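Local coordinates for glutamate--tRNA ligase (Elizabethkingia anophelis, PDB 6B1Z), which probably attaches glutamate to its cognate tRNA at the expense of ATP, as a class I aminoacyl-tRNA synthetase with an anticodon-binding domain, at residues Val401-Ile404 against Tyr405-Lys409; Leu368-Phe371 against Lys372-Ala376. All coordinates share one frame; numbering follows the deposited sequence.

Contact 1: Val401-Ile404 against Tyr405-Lys409. With EDO (1,2-ethanediol), chain X.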
loop_
_atom_site.group_PDB
_atom_site.type_symbol
_atom_site.label_atom_id
_atom_site.label_comp_id
_atom_site.label_asym_id
_atom_site.label_seq_id
_atom_site.Cartn_x
_atom_site.Cartn_y
_atom_site.Cartn_z
ATOM N N VAL A 401 0.724 -17.797 -6.713
ATOM C CA VAL A 401 1.510 -18.871 -7.331
ATOM C C VAL A 401 1.735 -20.024 -6.355
ATOM O O VAL A 401 1.685 -21.199 -6.748
ATOM C CB VAL A 401 2.842 -18.322 -7.876
ATOM C CG1 VAL A 401 3.766 -19.473 -8.293
ATOM C CG2 VAL A 401 2.576 -17.398 -9.029
ATOM N N LYS A 402 1.941 -19.726 -5.062
ATOM C CA LYS A 402 2.200 -20.794 -4.098
ATOM C C LYS A 402 1.032 -21.773 -3.996
ATOM O O LYS A 402 1.236 -22.935 -3.627
ATOM C CB LYS A 402 2.516 -20.209 -2.716
ATOM C CG LYS A 402 1.302 -19.639 -1.973
ATOM C CD LYS A 402 1.693 -18.960 -0.660
ATOM C CE LYS A 402 0.710 -17.830 -0.335
ATOM N NZ LYS A 402 1.296 -16.760 0.547
ATOM N N ASP A 403 -0.196 -21.325 -4.317
ATOM C CA ASP A 403 -1.364 -22.210 -4.271
ATOM C C ASP A 403 -1.208 -23.382 -5.232
ATOM O O ASP A 403 -1.772 -24.456 -4.996
ATOM C CB ASP A 403 -2.652 -21.468 -4.658
ATOM C CG ASP A 403 -2.988 -20.312 -3.750
ATOM O OD1 ASP A 403 -2.409 -20.191 -2.651
ATOM O OD2 ASP A 403 -3.878 -19.532 -4.162
ATOM N N ILE A 404 -0.483 -23.180 -6.339
ATOM C CA ILE A 404 -0.297 -24.248 -7.316
ATOM C C ILE A 404 0.428 -25.442 -6.695
ATOM O O ILE A 404 0.144 -26.601 -7.038
ATOM C CB ILE A 404 0.455 -23.693 -8.540
ATOM C CG1 ILE A 404 -0.370 -22.587 -9.206
ATOM C CG2 ILE A 404 0.748 -24.817 -9.566
ATOM C CD1 ILE A 404 0.364 -21.876 -10.343
ATOM N N TYR A 405 1.348 -25.194 -5.761
ATOM C CA TYR A 405 1.922 -26.299 -4.999
ATOM C C TYR A 405 1.031 -26.707 -3.828
ATOM O O TYR A 405 0.720 -27.892 -3.655
ATOM C CB TYR A 405 3.312 -25.933 -4.472
ATOM C CG TYR A 405 3.839 -27.012 -3.539
ATOM C CD1 TYR A 405 4.269 -28.233 -4.037
ATOM C CD2 TYR A 405 3.853 -26.819 -2.160
ATOM C CE1 TYR A 405 4.720 -29.228 -3.194
ATOM C CE2 TYR A 405 4.296 -27.812 -1.305
ATOM C CZ TYR A 405 4.733 -29.014 -1.832
ATOM O OH TYR A 405 5.180 -30.010 -0.988
ATOM N N ASN A 406 0.623 -25.745 -3.006
ATOM C CA ASN A 406 -0.027 -26.109 -1.751
ATOM C C ASN A 406 -1.337 -26.845 -1.982
ATOM O O ASN A 406 -1.714 -27.699 -1.172
ATOM C CB ASN A 406 -0.260 -24.864 -0.908
ATOM C CG ASN A 406 1.019 -24.328 -0.310
ATOM O OD1 ASN A 406 1.913 -25.099 0.060
ATOM N ND2 ASN A 406 1.113 -23.015 -0.198
ATOM N N ASP A 407 -2.038 -26.535 -3.073
ATOM C CA ASP A 407 -3.267 -27.220 -3.432
ATOM C C ASP A 407 -3.045 -28.327 -4.444
ATOM O O ASP A 407 -4.018 -28.929 -4.902
ATOM C CB ASP A 407 -4.304 -26.223 -3.971
ATOM C CG ASP A 407 -4.701 -25.176 -2.940
ATOM O OD1 ASP A 407 -4.516 -25.403 -1.718
ATOM O OD2 ASP A 407 -5.177 -24.098 -3.357
ATOM N N GLY A 408 -1.794 -28.604 -4.803
ATOM C CA GLY A 408 -1.482 -29.658 -5.754
ATOM C C GLY A 408 -0.413 -30.605 -5.249
ATOM O O GLY A 408 0.424 -31.090 -6.026
ATOM N N LYS A 409 -0.443 -30.906 -3.948
ATOM C CA LYS A 409 0.626 -31.720 -3.387
ATOM C C LYS A 409 0.608 -33.140 -3.933
ATOM O O LYS A 409 1.660 -33.791 -3.955
ATOM C CB LYS A 409 0.540 -31.719 -1.858
ATOM C CG LYS A 409 0.959 -30.384 -1.231
ATOM C CD LYS A 409 0.922 -30.439 0.284
ATOM C CE LYS A 409 1.250 -29.082 0.887
ATOM N NZ LYS A 409 1.187 -29.106 2.374
HETATM C C1 EDO X . -5.606 -21.822 -0.909
HETATM O O1 EDO X . -6.523 -22.763 -1.494
HETATM C C2 EDO X . -4.883 -22.442 0.286
HETATM O O2 EDO X . -3.812 -23.300 -0.154
HETATM O O HOH W 1 -1.466 -21.745 -0.722
#
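The carbonyl oxygen of Lys-402 receives two backbone N-H groups at the C-terminal end of the short helix 401-406, in the anticodon-binding part of the enzyme. Asn-406 N gives it a nearly straight bond of 2.9 Å that lies in the carbonyl plane, whereas Tyr-405 N adds a weak bond at 3.1 Å. One residue on, Asp-407 N closes the last helical turn on Asp-403 O at 2.8 Å, and the chain then leaves the helix through Gly-408, whose N bonds to Tyr-405 O. In Asn-406, CG stands beside the backbone N (chi1 -73°), which turns the amide back toward the preceding turn, where ND2 donates to a water. That water in turn donates to OD1 of Asp-403, a bridge joining side chains three residues apart. The other oxygen of Asp-403, OD2, accepts from the backbone N of Thr-399 and Phe-400, so this carboxylate holds the chain that leads into the helix. Tyr-405 points elsewhere, its hydroxyl bonding to His-413. An ethanediol molecule, probably from the crystallisation liquor, extends the water bridge, its O2 being hydrogen-bonded to the same water at 2.9 Å. Its two hydroxyls clasp the Asp-407 carboxylate, O2 donating to OD1 and O1 to OD2, each at 2.7 Å.

Contact 2: Leu368-Phe371 against Lys372-Ala376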
loop_
_atom_site.group_PDB
_atom_site.type_symbol
_atom_site.label_atom_id
_atom_site.label_comp_id
_atom_site.label_asym_id
_atom_site.label_seq_id
_atom_site.Cartn_x
_atom_site.Cartn_y
_atom_site.Cartn_z
ATOM N N LEU A 368 6.639 -19.776 -14.009
ATOM C CA LEU A 368 7.596 -20.831 -13.665
ATOM C C LEU A 368 8.667 -20.418 -12.658
ATOM O O LEU A 368 8.938 -21.204 -11.735
ATOM C CB LEU A 368 8.257 -21.376 -14.943
ATOM C CG LEU A 368 9.228 -22.549 -14.734
ATOM C CD1 LEU A 368 8.502 -23.779 -14.198
ATOM C CD2 LEU A 368 9.938 -22.873 -16.038
ATOM N N PRO A 369 9.319 -19.257 -12.773
ATOM C CA PRO A 369 10.389 -18.948 -11.802
ATOM C C PRO A 369 9.905 -18.920 -10.360
ATOM O O PRO A 369 10.548 -19.525 -9.496
ATOM C CB PRO A 369 10.900 -17.579 -12.269
ATOM C CG PRO A 369 10.519 -17.508 -13.718
ATOM C CD PRO A 369 9.224 -18.231 -13.832
ATOM N N GLU A 370 8.785 -18.248 -10.080
ATOM C CA GLU A 370 8.285 -18.244 -8.710
ATOM C C GLU A 370 7.802 -19.630 -8.301
ATOM O O GLU A 370 8.008 -20.050 -7.156
ATOM C CB GLU A 370 7.175 -17.206 -8.548
ATOM C CG GLU A 370 6.661 -17.081 -7.101
ATOM C CD GLU A 370 7.730 -16.582 -6.114
ATOM O OE1 GLU A 370 8.708 -15.922 -6.543
ATOM O OE2 GLU A 370 7.593 -16.863 -4.902
ATOM N N PHE A 371 7.181 -20.368 -9.224
ATOM C CA PHE A 371 6.734 -21.713 -8.885
ATOM C C PHE A 371 7.915 -22.603 -8.507
ATOM O O PHE A 371 7.844 -23.361 -7.532
ATOM C CB PHE A 371 5.945 -22.320 -10.044
ATOM C CG PHE A 371 5.386 -23.685 -9.753
ATOM C CD1 PHE A 371 4.531 -23.887 -8.673
ATOM C CD2 PHE A 371 5.680 -24.759 -10.573
ATOM C CE1 PHE A 371 4.006 -25.155 -8.407
ATOM C CE2 PHE A 371 5.154 -26.022 -10.322
ATOM C CZ PHE A 371 4.308 -26.217 -9.228
ATOM N N LYS A 372 9.011 -22.523 -9.267
ATOM C CA LYS A 372 10.183 -23.327 -8.939
ATOM C C LYS A 372 10.775 -22.933 -7.594
ATOM O O LYS A 372 11.341 -23.786 -6.895
ATOM C CB LYS A 372 11.238 -23.196 -10.047
ATOM C CG LYS A 372 10.850 -23.943 -11.329
ATOM C CD LYS A 372 11.897 -23.792 -12.417
ATOM C CE LYS A 372 13.198 -24.473 -12.021
ATOM N NZ LYS A 372 14.108 -24.652 -13.198
ATOM N N LYS A 373 10.687 -21.649 -7.241
ATOM C CA LYS A 373 11.136 -21.193 -5.931
ATOM C C LYS A 373 10.292 -21.820 -4.827
ATOM O O LYS A 373 10.826 -22.304 -3.822
ATOM C CB LYS A 373 11.072 -19.665 -5.883
ATOM C CG LYS A 373 11.620 -18.999 -4.632
ATOM C CD LYS A 373 11.694 -17.492 -4.860
ATOM C CE LYS A 373 12.259 -16.751 -3.656
ATOM N NZ LYS A 373 11.358 -16.850 -2.479
ATOM N N VAL A 374 8.970 -21.857 -5.013
ATOM C CA VAL A 374 8.115 -22.504 -4.015
ATOM C C VAL A 374 8.456 -23.987 -3.893
ATOM O O VAL A 374 8.558 -24.528 -2.782
ATOM C CB VAL A 374 6.627 -22.280 -4.351
ATOM C CG1 VAL A 374 5.726 -23.055 -3.385
ATOM C CG2 VAL A 374 6.287 -20.796 -4.301
ATOM N N LEU A 375 8.661 -24.671 -5.028
ATOM C CA LEU A 375 9.010 -26.084 -4.974
ATOM C C LEU A 375 10.309 -26.292 -4.206
ATOM O O LEU A 375 10.402 -27.179 -3.345
ATOM C CB LEU A 375 9.125 -26.660 -6.391
ATOM C CG LEU A 375 7.834 -26.703 -7.223
ATOM C CD1 LEU A 375 8.044 -27.499 -8.506
ATOM C CD2 LEU A 375 6.692 -27.287 -6.431
ATOM N N ALA A 376 11.322 -25.475 -4.499
ATOM C CA ALA A 376 12.607 -25.624 -3.822
ATOM C C ALA A 376 12.465 -25.413 -2.318
ATOM O O ALA A 376 13.069 -26.147 -1.523
ATOM C CB ALA A 376 13.625 -24.653 -4.418
HETATM O O HOH W 2 8.961 -16.501 -2.445
#
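Leu-375 lies against the ring of Phe-371 one turn earlier in helix 364-377, an i to i+4 pair on the buried side of this helix. Its CB first passes the carbonyl oxygen of Phe-371, which accepts the backbone N-H of Leu-375 at 2.9 Å. CG comes next, 4.1 Å from the centroid of the Phe-371 ring and only 13° off the ring normal, a CH-pi contact over one face. The two methyls then hang over the rim on the CZ side: CD1 sits 3.7 Å from CE2 and CD2 3.8 Å from CZ. Phe-371 offers the face because its CG stands opposite the backbone N (chi1 -177°), which swings the ring outward from the helix, with one face turned to Leu-375. On another side, the aliphatic part of Lys-372 rests on Leu-368, with CG 3.7 Å from the CD1 methyl of Leu-368, before a bend at chi3 (66°) turns the amine to a salt bridge with Asp-384. The backbone beneath is regular here, each N-H from Lys-372 to Leu-375 bonding four residues back, although the helix is kinked just before, where neither Pro-369, which has no N-H, nor Glu-370 bonds back to the turn before. Facing solvent, Glu-370 and Lys-373 bring opposite charges near each other without a salt bridge, OE2 and NZ being 4.5 Å apart; the amine pairs with Glu-377 instead. A water donates to OE2 of Glu-370 at 2.8 Å and lies close to NZ of Lys-373. The Glu-370 side chain crosses the lysine chain, its OE1 3.8 Å from CD of Lys-373. The segment is thus amphipathic: leucine and phenylalanine give the inward side its cohesion through dispersion and CH-pi contacts, while the charged outer side probably gains a milder, solvent-screened attraction.

Along the chain the contacts stand in series, neither nesting nor crossing. Contact 2 comes first, in helix 364-377; helix 384-394 follows, and contact 1 then ends helix 401-406. Neither closes a loop longer than about one helical turn, so the longer-range ties come from packing between them. Ile-404 CG2 meets Phe-371 CE1 at 3.5 Å, and Tyr-405 CD1 meets Leu-375 CD2 at the same distance, while Val-401 packs on the backbone of Phe-371. Helix 384-394 joins in through Ile-390, touched by both Phe-371 and Ile-404, and Phe-412 contacts Tyr-405 as well as Phe-371 and Leu-375. Three successive helices of the anticodon-binding region are thereby held together.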